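Local coordinates for Uly1 (PDB 7DRQ), which probably depolymerises the algal polysaccharide ulvan by lyase (eliminative) cleavage, as a calcium-binding member of polysaccharide lyase family 24, at residues 120-125 and 155-160; 350-355 and 407-412; 378-383 and 427-432. All coordinates share one frame; numbering follows the deposited sequence.

Contact 1: 120-125 and 155-160; sequences ETIHLL and AGAASV
The Glu120 carboxylate is met at OE1 by the hydroxyl of Ser159, which donates from the syn side and 25° out of the carboxylate plane, with 2.7 Å between Ser159 OG and Glu120 OE1. The second oxygen, OE2, is hydrogen-bonded to Tyr56, so the two oxygens of one flat group serve different partners. Glu120 CG is anti to the carbonyl carbon and the chain runs extended beyond it (chi2 -168°), carrying the carboxylate out to Ser159. The other flat group is the imidazole of His123: its NE2 donates to Thr121 OG1, which lies tilted from the ring plane, its ND1 pairs with Tyr150, and Tyr233 meets it edge-to-face. Thr121, with its hydroxyl held in this way, turns CG2 to Ala155 CA at 3.6 Å. Ala158 N donates to Glu120 O at 3.1 Å and 152°, and Ala158 CB comes 4.0 Å from Glu120 CB. Ile122 extends the apolar part, its CD1 lying 3.8 Å from Ala157 CB. This joins the turn between strands 111-115 and 122-126 to the loop that follows strand 150-152, all within one blade of the β-propeller. At the backbone angles of Gly156 a CB would press against the preceding carbonyl oxygen, reason enough for a glycine. Hydroxyl partners at both oxygens are consistent with an ionised carboxylate, and the pair of bonds should limit its rotation.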
ATOM      1  N   GLU A 120       5.257  14.355 -16.299  1.00 14.77           N
ATOM      2  CA  GLU A 120       6.022  13.115 -16.482  1.00 10.40           C
ATOM      3  C   GLU A 120       7.184  12.979 -15.494  1.00 14.27           C
ATOM      4  O   GLU A 120       8.166  12.272 -15.763  1.00 11.25           O
ATOM      5  CB  GLU A 120       6.522  12.981 -17.926  1.00 12.86           C
ATOM      6  CG  GLU A 120       5.396  12.659 -18.897  1.00 15.51           C
ATOM      7  CD  GLU A 120       5.887  12.241 -20.277  1.00 19.90           C
ATOM      8  OE1 GLU A 120       7.055  12.530 -20.621  1.00 18.57           O
ATOM      9  OE2 GLU A 120       5.100  11.613 -21.015  1.00 21.55           O
ATOM     10  N   THR A 121       7.086  13.631 -14.334  1.00 11.34           N
ATOM     11  CA  THR A 121       8.046  13.358 -13.271  1.00 11.82           C
ATOM     12  C   THR A 121       7.766  11.994 -12.650  1.00 11.89           C
ATOM     13  O   THR A 121       6.629  11.510 -12.636  1.00 12.20           O
ATOM     14  CB  THR A 121       7.985  14.421 -12.181  1.00 13.07           C
ATOM     15  OG1 THR A 121       6.624  14.609 -11.801  1.00 10.39           O
ATOM     16  CG2 THR A 121       8.599  15.758 -12.657  1.00 11.67           C
ATOM     17  N   ILE A 122       8.825  11.372 -12.147  1.00  7.66           N
ATOM     18  CA  ILE A 122       8.758  10.098 -11.450  1.00 10.24           C
ATOM     19  C   ILE A 122       8.991  10.364  -9.973  1.00 10.95           C
ATOM     20  O   ILE A 122       9.896  11.123  -9.614  1.00 11.47           O
ATOM     21  CB  ILE A 122       9.816   9.116 -11.979  1.00  8.58           C
ATOM     22  CG1 ILE A 122       9.709   8.988 -13.503  1.00 11.49           C
ATOM     23  CG2 ILE A 122       9.714   7.753 -11.251  1.00 12.00           C
ATOM     24  CD1 ILE A 122      10.928   8.338 -14.142  1.00 11.57           C
ATOM     25  N   HIS A 123       8.190   9.732  -9.124  1.00  8.90           N
ATOM     26  CA  HIS A 123       8.290   9.921  -7.680  1.00 10.36           C
ATOM     27  C   HIS A 123       8.456   8.582  -6.984  1.00 11.75           C
ATOM     28  O   HIS A 123       7.733   7.628  -7.292  1.00 10.57           O
ATOM     29  CB  HIS A 123       7.059  10.658  -7.172  1.00 13.58           C
ATOM     30  CG  HIS A 123       6.825  11.934  -7.905  1.00 12.00           C
ATOM     31  ND1 HIS A 123       7.346  13.135  -7.476  1.00 11.50           N
ATOM     32  CD2 HIS A 123       6.215  12.187  -9.088  1.00 13.23           C
ATOM     33  CE1 HIS A 123       7.032  14.082  -8.341  1.00 11.38           C
ATOM     34  NE2 HIS A 123       6.340  13.537  -9.325  1.00 12.83           N
ATOM     35  N   LEU A 124       9.409   8.522  -6.053  1.00 11.09           N
ATOM     36  CA  LEU A 124       9.705   7.325  -5.272  1.00 10.13           C
ATOM     37  C   LEU A 124       9.727   7.666  -3.789  1.00 12.14           C
ATOM     38  O   LEU A 124      10.364   8.646  -3.384  1.00 10.36           O
ATOM     39  CB  LEU A 124      11.057   6.728  -5.665  1.00 10.91           C
ATOM     40  CG  LEU A 124      11.156   6.246  -7.111  1.00 11.03           C
ATOM     41  CD1 LEU A 124      12.611   6.079  -7.488  1.00 13.31           C
ATOM     42  CD2 LEU A 124      10.401   4.921  -7.252  1.00 11.36           C
ATOM     43  N   LEU A 125       9.075   6.832  -2.987  1.00  9.07           N
ATOM     44  CA  LEU A 125       9.111   6.936  -1.533  1.00 11.35           C
ATOM     45  C   LEU A 125       9.479   5.577  -0.974  1.00 10.25           C
ATOM     46  O   LEU A 125       8.859   4.575  -1.341  1.00 10.81           O
ATOM     47  CB  LEU A 125       7.756   7.383  -0.995  1.00  9.26           C
ATOM     48  CG  LEU A 125       7.439   8.850  -1.270  1.00 11.48           C
ATOM     49  CD1 LEU A 125       5.968   9.111  -1.048  1.00 11.93           C
ATOM     50  CD2 LEU A 125       8.284   9.786  -0.399  1.00  9.27           C
ATOM     51  N   ALA A 155      11.225  16.663 -14.971  1.00 12.78           N
ATOM     52  CA  ALA A 155      10.067  16.602 -15.847  1.00 13.48           C
ATOM     53  C   ALA A 155      10.462  15.942 -17.162  1.00 12.79           C
ATOM     54  O   ALA A 155      11.562  16.159 -17.675  1.00 12.64           O
ATOM     55  CB  ALA A 155       9.499  18.005 -16.087  1.00 14.42           C
ATOM     56  N   GLY A 156       9.575  15.088 -17.673  1.00 11.06           N
ATOM     57  CA  GLY A 156       9.823  14.354 -18.896  1.00 11.93           C
ATOM     58  C   GLY A 156      10.575  13.051 -18.720  1.00 14.25           C
ATOM     59  O   GLY A 156      10.789  12.342 -19.710  1.00 13.29           O
ATOM     60  N   ALA A 157      10.988  12.706 -17.496  1.00 10.71           N
ATOM     61  CA  ALA A 157      11.810  11.508 -17.317  1.00 11.68           C
ATOM     62  C   ALA A 157      11.045  10.234 -17.632  1.00 11.22           C
ATOM     63  O   ALA A 157      11.654   9.246 -18.069  1.00 13.11           O
ATOM     64  CB  ALA A 157      12.350  11.430 -15.892  1.00 12.08           C
ATOM     65  N   ALA A 158       9.725  10.230 -17.427  1.00 10.15           N
ATOM     66  CA  ALA A 158       8.968   8.986 -17.583  1.00 12.38           C
ATOM     67  C   ALA A 158       9.079   8.420 -18.989  1.00 12.40           C
ATOM     68  O   ALA A 158       8.964   7.202 -19.175  1.00 13.47           O
ATOM     69  CB  ALA A 158       7.495   9.205 -17.248  1.00 11.15           C
ATOM     70  N   SER A 159       9.284   9.274 -19.985  1.00 12.69           N
ATOM     71  CA  SER A 159       9.212   8.843 -21.375  1.00 13.67           C
ATOM     72  C   SER A 159      10.533   8.982 -22.125  1.00 15.88           C
ATOM     73  O   SER A 159      10.535   8.915 -23.358  1.00 15.37           O
ATOM     74  CB  SER A 159       8.107   9.613 -22.114  1.00 15.10           C
ATOM     75  OG  SER A 159       8.469  10.972 -22.306  1.00 16.09           O
ATOM     76  N   VAL A 160      11.663   9.159 -21.429  1.00 14.52           N
ATOM     77  CA  VAL A 160      12.930   9.153 -22.158  1.00 16.35           C
ATOM     78  C   VAL A 160      13.159   7.756 -22.739  1.00 15.60           C
ATOM     79  O   VAL A 160      12.535   6.776 -22.328  1.00 14.26           O
ATOM     80  CB  VAL A 160      14.117   9.584 -21.281  1.00 12.99           C
ATOM     81  CG1 VAL A 160      13.906  11.011 -20.761  1.00 16.78           C
ATOM     82  CG2 VAL A 160      14.336   8.605 -20.123  1.00 15.08           C
TER

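Contact 2: 350-355 and 407-412; sequences DWTVTE and ENIYII
Thr354 has its OG1 between the backbone N and the carbonyl carbon (chi1 71°), which puts CG2 anti to the carbonyl carbon; Ile409 places its CG2 in the same way, with CG1 taking the tight position (chi1 58°). The two methyls meet at 3.5 Å from Thr354 CG2 to Ile409 CG2. Thr352, two residues earlier and on the same side of its strand, adds a second methyl, 3.9 Å from Thr352 CG2 to Ile409 CG2. One isoleucine branch is thus touched by both threonines, each side chain crossing it obliquely. The hydroxyl of Thr354 is directed to other partners, Asp358 and Asn356 N, so that its methyl is what faces Ile409. In the β-propeller these are neighbouring blades: strand 350-353 pairs with 359-369, whereas 408-415 lies in the next sheet, between strands 403-405 and 418-425. The touching parts run nearly antiparallel, 168° apart, yet they pack through side chains rather than as sheet partners, and Thr404 of strand 403-405 also lies against Thr352 and Thr354. Toward the surface the character changes. Glu355 OE2 comes 3.7 Å from Glu407 N, and the carboxylates remain apart, with 6.8 Å between Glu355 OE2 and Glu407 OE1. Glu407 OE1 has a long, weak ion pair with Lys425, which would partly offset the like charges, and the Glu355 side chain lies about 6 Å from a bound calcium ion.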
ATOM      1  N   ASP A 350     -10.638  -4.292   2.819  1.00  9.67           N
ATOM      2  CA  ASP A 350     -10.476  -3.559   1.570  1.00 10.04           C
ATOM      3  C   ASP A 350     -11.840  -3.041   1.146  1.00 12.10           C
ATOM      4  O   ASP A 350     -12.870  -3.435   1.696  1.00 11.95           O
ATOM      5  CB  ASP A 350      -9.845  -4.433   0.478  1.00  9.93           C
ATOM      6  CG  ASP A 350      -9.194  -3.607  -0.624  1.00 14.55           C
ATOM      7  OD1 ASP A 350      -9.011  -2.383  -0.433  1.00 12.61           O
ATOM      8  OD2 ASP A 350      -8.872  -4.187  -1.683  1.00 12.77           O
ATOM      9  N   TRP A 351     -11.833  -2.158   0.143  1.00 11.22           N
ATOM     10  CA  TRP A 351     -13.055  -1.523  -0.333  1.00  9.25           C
ATOM     11  C   TRP A 351     -12.826  -1.036  -1.759  1.00 10.76           C
ATOM     12  O   TRP A 351     -11.690  -0.880  -2.209  1.00 12.34           O
ATOM     13  CB  TRP A 351     -13.465  -0.354   0.571  1.00 12.26           C
ATOM     14  CG  TRP A 351     -12.452   0.722   0.538  1.00 10.77           C
ATOM     15  CD1 TRP A 351     -11.301   0.791   1.268  1.00 10.54           C
ATOM     16  CD2 TRP A 351     -12.458   1.863  -0.321  1.00  9.12           C
ATOM     17  NE1 TRP A 351     -10.598   1.925   0.928  1.00 11.09           N
ATOM     18  CE2 TRP A 351     -11.287   2.598  -0.046  1.00 12.86           C
ATOM     19  CE3 TRP A 351     -13.342   2.335  -1.298  1.00  9.29           C
ATOM     20  CZ2 TRP A 351     -10.978   3.790  -0.709  1.00 10.53           C
ATOM     21  CZ3 TRP A 351     -13.035   3.515  -1.961  1.00 11.74           C
ATOM     22  CH2 TRP A 351     -11.860   4.231  -1.662  1.00 11.41           C
ATOM     23  N   THR A 352     -13.925  -0.772  -2.456  1.00 10.37           N
ATOM     24  CA  THR A 352     -13.855  -0.122  -3.758  1.00  9.67           C
ATOM     25  C   THR A 352     -15.217   0.494  -4.040  1.00 11.14           C
ATOM     26  O   THR A 352     -16.200   0.209  -3.352  1.00 10.00           O
ATOM     27  CB  THR A 352     -13.441  -1.109  -4.861  1.00 11.52           C
ATOM     28  OG1 THR A 352     -13.217  -0.397  -6.084  1.00 12.85           O
ATOM     29  CG2 THR A 352     -14.538  -2.140  -5.079  1.00 12.61           C
ATOM     30  N   VAL A 353     -15.252   1.383  -5.029  1.00  9.59           N
ATOM     31  CA  VAL A 353     -16.494   1.901  -5.584  1.00  8.62           C
ATOM     32  C   VAL A 353     -16.398   1.753  -7.093  1.00  9.07           C
ATOM     33  O   VAL A 353     -15.413   2.192  -7.693  1.00 12.92           O
ATOM     34  CB  VAL A 353     -16.752   3.379  -5.197  1.00  9.88           C
ATOM     35  CG1 VAL A 353     -18.088   3.858  -5.791  1.00 10.66           C
ATOM     36  CG2 VAL A 353     -16.734   3.557  -3.681  1.00 10.01           C
ATOM     37  N   THR A 354     -17.398   1.119  -7.701  1.00  9.08           N
ATOM     38  CA  THR A 354     -17.372   0.906  -9.145  1.00 10.15           C
ATOM     39  C   THR A 354     -17.717   2.192  -9.893  1.00 10.31           C
ATOM     40  O   THR A 354     -18.187   3.176  -9.319  1.00 11.94           O
ATOM     41  CB  THR A 354     -18.374  -0.160  -9.570  1.00 11.27           C
ATOM     42  OG1 THR A 354     -19.696   0.387  -9.427  1.00 10.70           O
ATOM     43  CG2 THR A 354     -18.239  -1.434  -8.715  1.00  9.33           C
ATOM     44  N   GLU A 355     -17.502   2.161 -11.210  1.00 10.02           N
ATOM     45  CA  GLU A 355     -17.866   3.279 -12.074  1.00 12.92           C
ATOM     46  C   GLU A 355     -19.365   3.559 -12.095  1.00 12.89           C
ATOM     47  O   GLU A 355     -19.773   4.584 -12.659  1.00 12.37           O
ATOM     48  CB  GLU A 355     -17.372   3.021 -13.509  1.00 12.56           C
ATOM     49  CG  GLU A 355     -18.201   1.985 -14.247  1.00 16.68           C
ATOM     50  CD  GLU A 355     -17.771   1.797 -15.693  1.00 24.24           C
ATOM     51  OE1 GLU A 355     -16.663   2.245 -16.053  1.00 24.54           O
ATOM     52  OE2 GLU A 355     -18.551   1.204 -16.463  1.00 25.35           O
ATOM     53  N   GLU A 407     -18.254  -2.316 -15.205  1.00 11.32           N
ATOM     54  CA  GLU A 407     -19.360  -2.466 -14.269  1.00 15.75           C
ATOM     55  C   GLU A 407     -19.093  -3.497 -13.180  1.00 15.90           C
ATOM     56  O   GLU A 407     -19.999  -3.769 -12.381  1.00 13.83           O
ATOM     57  CB  GLU A 407     -20.634  -2.847 -15.028  1.00 18.49           C
ATOM     58  CG  GLU A 407     -20.594  -4.224 -15.654  1.00 20.41           C
ATOM     59  CD  GLU A 407     -21.958  -4.671 -16.160  1.00 27.04           C
ATOM     60  OE1 GLU A 407     -22.935  -3.910 -16.025  1.00 29.00           O
ATOM     61  OE2 GLU A 407     -22.059  -5.796 -16.679  1.00 27.79           O
ATOM     62  N   ASN A 408     -17.892  -4.072 -13.110  1.00 13.01           N
ATOM     63  CA  ASN A 408     -17.646  -5.243 -12.280  1.00 14.30           C
ATOM     64  C   ASN A 408     -16.729  -4.950 -11.099  1.00 13.04           C
ATOM     65  O   ASN A 408     -15.982  -3.969 -11.079  1.00 14.60           O
ATOM     66  CB  ASN A 408     -17.020  -6.373 -13.109  1.00 13.39           C
ATOM     67  CG  ASN A 408     -17.923  -6.828 -14.223  1.00 18.64           C
ATOM     68  OD1 ASN A 408     -19.107  -7.083 -14.006  1.00 17.07           O
ATOM     69  ND2 ASN A 408     -17.378  -6.916 -15.427  1.00 22.11           N
ATOM     70  N   ILE A 409     -16.790  -5.845 -10.113  1.00 10.69           N
ATOM     71  CA  ILE A 409     -15.749  -5.962  -9.103  1.00 10.35           C
ATOM     72  C   ILE A 409     -15.078  -7.319  -9.278  1.00 11.69           C
ATOM     73  O   ILE A 409     -15.640  -8.248  -9.864  1.00 10.63           O
ATOM     74  CB  ILE A 409     -16.282  -5.802  -7.660  1.00  9.51           C
ATOM     75  CG1 ILE A 409     -17.372  -6.843  -7.373  1.00 11.29           C
ATOM     76  CG2 ILE A 409     -16.771  -4.369  -7.430  1.00  9.02           C
ATOM     77  CD1 ILE A 409     -17.878  -6.820  -5.901  1.00 10.33           C
ATOM     78  N   TYR A 410     -13.858  -7.428  -8.759  1.00  9.54           N
ATOM     79  CA  TYR A 410     -13.041  -8.611  -8.985  1.00 11.67           C
ATOM     80  C   TYR A 410     -12.336  -9.040  -7.711  1.00 12.48           C
ATOM     81  O   TYR A 410     -11.878  -8.200  -6.932  1.00 13.26           O
ATOM     82  CB  TYR A 410     -11.973  -8.377 -10.055  1.00 11.39           C
ATOM     83  CG  TYR A 410     -12.521  -7.996 -11.392  1.00 13.67           C
ATOM     84  CD1 TYR A 410     -12.845  -8.972 -12.331  1.00 10.48           C
ATOM     85  CD2 TYR A 410     -12.705  -6.662 -11.733  1.00 13.84           C
ATOM     86  CE1 TYR A 410     -13.338  -8.626 -13.574  1.00 12.12           C
ATOM     87  CE2 TYR A 410     -13.209  -6.310 -12.970  1.00 14.51           C
ATOM     88  CZ  TYR A 410     -13.517  -7.294 -13.884  1.00 16.43           C
ATOM     89  OH  TYR A 410     -14.019  -6.949 -15.116  1.00 18.57           O
ATOM     90  N   ILE A 411     -12.252 -10.364  -7.522  1.00 10.77           N
ATOM     91  CA  ILE A 411     -11.297 -10.995  -6.627  1.00 12.03           C
ATOM     92  C   ILE A 411     -10.194 -11.569  -7.504  1.00 12.97           C
ATOM     93  O   ILE A 411     -10.482 -12.246  -8.497  1.00 12.15           O
ATOM     94  CB  ILE A 411     -11.958 -12.097  -5.784  1.00 13.24           C
ATOM     95  CG1 ILE A 411     -12.977 -11.505  -4.809  1.00 15.04           C
ATOM     96  CG2 ILE A 411     -10.907 -12.917  -5.035  1.00 12.88           C
ATOM     97  CD1 ILE A 411     -14.000 -12.528  -4.337  1.00 15.32           C
ATOM     98  N   ILE A 412      -8.942 -11.273  -7.169  1.00  8.48           N
ATOM     99  CA  ILE A 412      -7.798 -11.700  -7.967  1.00 14.07           C
ATOM    100  C   ILE A 412      -6.783 -12.310  -7.011  1.00 15.20           C
ATOM    101  O   ILE A 412      -6.424 -11.692  -6.002  1.00 14.16           O
ATOM    102  CB  ILE A 412      -7.178 -10.533  -8.756  1.00 11.25           C
ATOM    103  CG1 ILE A 412      -8.207  -9.933  -9.723  1.00 11.55           C
ATOM    104  CG2 ILE A 412      -5.902 -10.982  -9.489  1.00 10.68           C
ATOM    105  CD1 ILE A 412      -7.840  -8.537 -10.219  1.00 12.71           C
TER

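Contact 3: 378-383 and 427-432; sequences YSHTYQ and GTNDFT
His380, on strand 372-383 of one β-propeller blade, reaches across to Asn429 in the loop joining strands 418-425 and 432-436 of the next. One hydrogen bond spans the contact: His380 ND1 donates to Asn429 OD1 at 2.8 Å and 167°. The acceptor lies at the edge of the imidazole, almost exactly in its plane, but the donor stands above the amide carbonyl plane, 48° out of it. CG is anti to the backbone N in both residues (chi1 -178° in His380); the two side chains slide past each other in opposite directions. Other bonds hold both groups, since His380 NE2 pairs with His360 ND1, Asn429 ND2 with Asp395 O, and His360 NE2 with Gly427 N. A leucine in place of His380 would probably leave Asn429 OD1 and His360 ND1 without these mates, the amide then relying on ND2. The ring packing centres on Tyr382, whose CD1 sits 3.7 Å above the His380 ring plane, over its centre. The tyrosine ring also has the Thr428-Asn429 peptide over one face; the Asn429 and Tyr382 side chains cross at about a right angle, with Asn429 CB 3.8 Å from Tyr382 CE1. His380 CE1 lies at the edge of the Phe431 ring, 4.1 Å from Phe431 CE1. Thr428 O is buried here without a hydrogen-bonding partner in the model, and His380 CE1 lies 3.4 Å from it.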
ATOM      1  N   TYR A 378     -15.452 -13.994   7.024  1.00 13.74           N
ATOM      2  CA  TYR A 378     -15.224 -13.026   5.956  1.00 11.75           C
ATOM      3  C   TYR A 378     -16.533 -12.318   5.641  1.00 13.82           C
ATOM      4  O   TYR A 378     -17.573 -12.967   5.515  1.00 14.29           O
ATOM      5  CB  TYR A 378     -14.656 -13.717   4.712  1.00 12.91           C
ATOM      6  CG  TYR A 378     -13.369 -14.448   5.009  1.00 13.87           C
ATOM      7  CD1 TYR A 378     -12.143 -13.799   4.913  1.00 17.47           C
ATOM      8  CD2 TYR A 378     -13.379 -15.784   5.412  1.00 16.59           C
ATOM      9  CE1 TYR A 378     -10.965 -14.458   5.202  1.00 18.83           C
ATOM     10  CE2 TYR A 378     -12.209 -16.447   5.700  1.00 18.36           C
ATOM     11  CZ  TYR A 378     -11.008 -15.785   5.592  1.00 19.87           C
ATOM     12  OH  TYR A 378      -9.842 -16.455   5.881  1.00 25.84           O
ATOM     13  N   SER A 379     -16.493 -10.988   5.529  1.00 10.40           N
ATOM     14  CA  SER A 379     -17.708 -10.224   5.277  1.00 12.54           C
ATOM     15  C   SER A 379     -17.586  -9.427   3.988  1.00 12.06           C
ATOM     16  O   SER A 379     -16.499  -9.005   3.589  1.00 10.40           O
ATOM     17  CB  SER A 379     -18.056  -9.252   6.431  1.00 11.74           C
ATOM     18  OG  SER A 379     -16.964  -8.400   6.748  1.00 11.89           O
ATOM     19  N   HIS A 380     -18.733  -9.243   3.343  1.00 11.93           N
ATOM     20  CA  HIS A 380     -18.872  -8.405   2.164  1.00 11.52           C
ATOM     21  C   HIS A 380     -20.027  -7.458   2.428  1.00 11.36           C
ATOM     22  O   HIS A 380     -21.162  -7.902   2.625  1.00 11.11           O
ATOM     23  CB  HIS A 380     -19.131  -9.255   0.923  1.00 12.34           C
ATOM     24  CG  HIS A 380     -19.244  -8.474  -0.348  1.00 13.70           C
ATOM     25  ND1 HIS A 380     -19.670  -9.051  -1.527  1.00 11.29           N
ATOM     26  CD2 HIS A 380     -18.987  -7.172  -0.633  1.00 13.54           C
ATOM     27  CE1 HIS A 380     -19.669  -8.139  -2.485  1.00 11.90           C
ATOM     28  NE2 HIS A 380     -19.255  -6.992  -1.972  1.00 11.85           N
ATOM     29  N   THR A 381     -19.739  -6.164   2.446  1.00  9.79           N
ATOM     30  CA  THR A 381     -20.746  -5.134   2.667  1.00 11.45           C
ATOM     31  C   THR A 381     -20.893  -4.338   1.380  1.00 12.45           C
ATOM     32  O   THR A 381     -19.891  -3.904   0.809  1.00 11.50           O
ATOM     33  CB  THR A 381     -20.337  -4.214   3.816  1.00 13.27           C
ATOM     34  OG1 THR A 381     -20.290  -4.968   5.031  1.00 12.62           O
ATOM     35  CG2 THR A 381     -21.330  -3.066   3.970  1.00 11.61           C
ATOM     36  N   TYR A 382     -22.122  -4.172   0.893  1.00 12.72           N
ATOM     37  CA  TYR A 382     -22.230  -3.536  -0.410  1.00 12.23           C
ATOM     38  C   TYR A 382     -23.537  -2.774  -0.546  1.00 14.24           C
ATOM     39  O   TYR A 382     -24.545  -3.091   0.095  1.00 14.78           O
ATOM     40  CB  TYR A 382     -22.068  -4.542  -1.558  1.00 12.30           C
ATOM     41  CG  TYR A 382     -23.063  -5.674  -1.565  1.00 13.30           C
ATOM     42  CD1 TYR A 382     -22.860  -6.808  -0.781  1.00 15.80           C
ATOM     43  CD2 TYR A 382     -24.210  -5.614  -2.361  1.00 16.79           C
ATOM     44  CE1 TYR A 382     -23.772  -7.860  -0.782  1.00 17.07           C
ATOM     45  CE2 TYR A 382     -25.128  -6.657  -2.375  1.00 16.80           C
ATOM     46  CZ  TYR A 382     -24.899  -7.779  -1.584  1.00 23.34           C
ATOM     47  OH  TYR A 382     -25.802  -8.819  -1.589  1.00 21.46           O
ATOM     48  N   GLN A 383     -23.485  -1.741  -1.377  1.00 13.84           N
ATOM     49  CA  GLN A 383     -24.623  -0.858  -1.613  1.00 13.10           C
ATOM     50  C   GLN A 383     -24.692  -0.626  -3.117  1.00 16.11           C
ATOM     51  O   GLN A 383     -23.780  -0.026  -3.697  1.00 15.31           O
ATOM     52  CB  GLN A 383     -24.470   0.454  -0.851  1.00 13.61           C
ATOM     53  CG  GLN A 383     -25.705   1.345  -0.935  1.00 13.31           C
ATOM     54  CD  GLN A 383     -25.466   2.753  -0.413  1.00 11.65           C
ATOM     55  OE1 GLN A 383     -24.421   3.348  -0.656  1.00 15.19           O
ATOM     56  NE2 GLN A 383     -26.454   3.298   0.296  1.00 15.01           N
ATOM     57  N   GLY A 427     -22.551  -3.952  -7.083  1.00 10.26           N
ATOM     58  CA  GLY A 427     -23.822  -3.928  -6.398  1.00 11.30           C
ATOM     59  C   GLY A 427     -24.375  -5.291  -6.057  1.00 13.41           C
ATOM     60  O   GLY A 427     -25.499  -5.373  -5.548  1.00 14.22           O
ATOM     61  N   THR A 428     -23.617  -6.360  -6.313  1.00 12.27           N
ATOM     62  CA  THR A 428     -24.053  -7.725  -6.053  1.00 14.18           C
ATOM     63  C   THR A 428     -22.963  -8.490  -5.316  1.00 13.60           C
ATOM     64  O   THR A 428     -21.830  -8.026  -5.168  1.00 10.49           O
ATOM     65  CB  THR A 428     -24.405  -8.483  -7.345  1.00 14.54           C
ATOM     66  OG1 THR A 428     -23.197  -8.938  -7.982  1.00 13.50           O
ATOM     67  CG2 THR A 428     -25.208  -7.595  -8.309  1.00 16.55           C
ATOM     68  N   ASN A 429     -23.323  -9.694  -4.872  1.00 10.52           N
ATOM     69  CA  ASN A 429     -22.388 -10.641  -4.274  1.00 14.01           C
ATOM     70  C   ASN A 429     -22.292 -11.922  -5.107  1.00 13.28           C
ATOM     71  O   ASN A 429     -22.010 -13.001  -4.575  1.00 14.18           O
ATOM     72  CB  ASN A 429     -22.808 -10.957  -2.835  1.00 12.26           C
ATOM     73  CG  ASN A 429     -21.783 -11.794  -2.080  1.00 15.58           C
ATOM     74  OD1 ASN A 429     -20.565 -11.575  -2.170  1.00 13.17           O
ATOM     75  ND2 ASN A 429     -22.279 -12.776  -1.338  1.00 16.19           N
ATOM     76  N   ASP A 430     -22.493 -11.822  -6.420  1.00 14.07           N
ATOM     77  CA  ASP A 430     -22.623 -13.017  -7.266  1.00 15.19           C
ATOM     78  C   ASP A 430     -21.358 -13.180  -8.108  1.00 13.70           C
ATOM     79  O   ASP A 430     -21.287 -12.736  -9.258  1.00 13.76           O
ATOM     80  CB  ASP A 430     -23.863 -12.922  -8.131  1.00 20.89           C
ATOM     81  CG  ASP A 430     -25.141 -12.948  -7.314  1.00 31.93           C
ATOM     82  OD1 ASP A 430     -25.223 -13.746  -6.351  1.00 33.09           O
ATOM     83  OD2 ASP A 430     -26.060 -12.166  -7.638  1.00 38.04           O
ATOM     84  N   PHE A 431     -20.366 -13.841  -7.530  1.00 13.97           N
ATOM     85  CA  PHE A 431     -19.095 -14.044  -8.198  1.00 15.43           C
ATOM     86  C   PHE A 431     -19.103 -15.326  -9.011  1.00 18.53           C
ATOM     87  O   PHE A 431     -19.736 -16.319  -8.641  1.00 17.77           O
ATOM     88  CB  PHE A 431     -17.952 -14.094  -7.180  1.00 15.21           C
ATOM     89  CG  PHE A 431     -17.649 -12.763  -6.564  1.00 15.72           C
ATOM     90  CD1 PHE A 431     -18.361 -12.326  -5.459  1.00 14.47           C
ATOM     91  CD2 PHE A 431     -16.670 -11.941  -7.108  1.00 14.21           C
ATOM     92  CE1 PHE A 431     -18.095 -11.072  -4.886  1.00 16.31           C
ATOM     93  CE2 PHE A 431     -16.390 -10.693  -6.543  1.00 14.86           C
ATOM     94  CZ  PHE A 431     -17.105 -10.267  -5.430  1.00 13.32           C
ATOM     95  N   THR A 432     -18.387 -15.289 -10.130  1.00 15.12           N
ATOM     96  CA  THR A 432     -18.083 -16.478 -10.911  1.00 18.98           C
ATOM     97  C   THR A 432     -16.618 -16.430 -11.314  1.00 18.65           C
ATOM     98  O   THR A 432     -16.064 -15.352 -11.561  1.00 14.96           O
ATOM     99  CB  THR A 432     -18.956 -16.587 -12.166  1.00 20.80           C
ATOM    100  OG1 THR A 432     -18.717 -15.460 -13.011  1.00 24.39           O
ATOM    101  CG2 THR A 432     -20.428 -16.631 -11.815  1.00 20.35           C
TER

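Contacts 2 and 3 form one continuous packing region between the same two blades. Their centres are about 10 Å apart and their segments alternate along the chain. Ile409 is the joint: Ile409 CD1 lies 3.6 Å from Phe431 CZ and 4.1 Å from His380 CE1, while Ile411 CD1 packs on Phe431 CE2 at 3.7 Å. Contact 1 closes within a single blade before the others begin, about 29 Å from contact 2 and 38 Å from contact 3 between centres; the nearest atoms are about 18 and 28 Å away. None supplies an annotated calcium ligand; bound calcium comes nearer contact 2, about 6 Å from the Glu355 side chain, than contact 3, about 12 Å from Gly427.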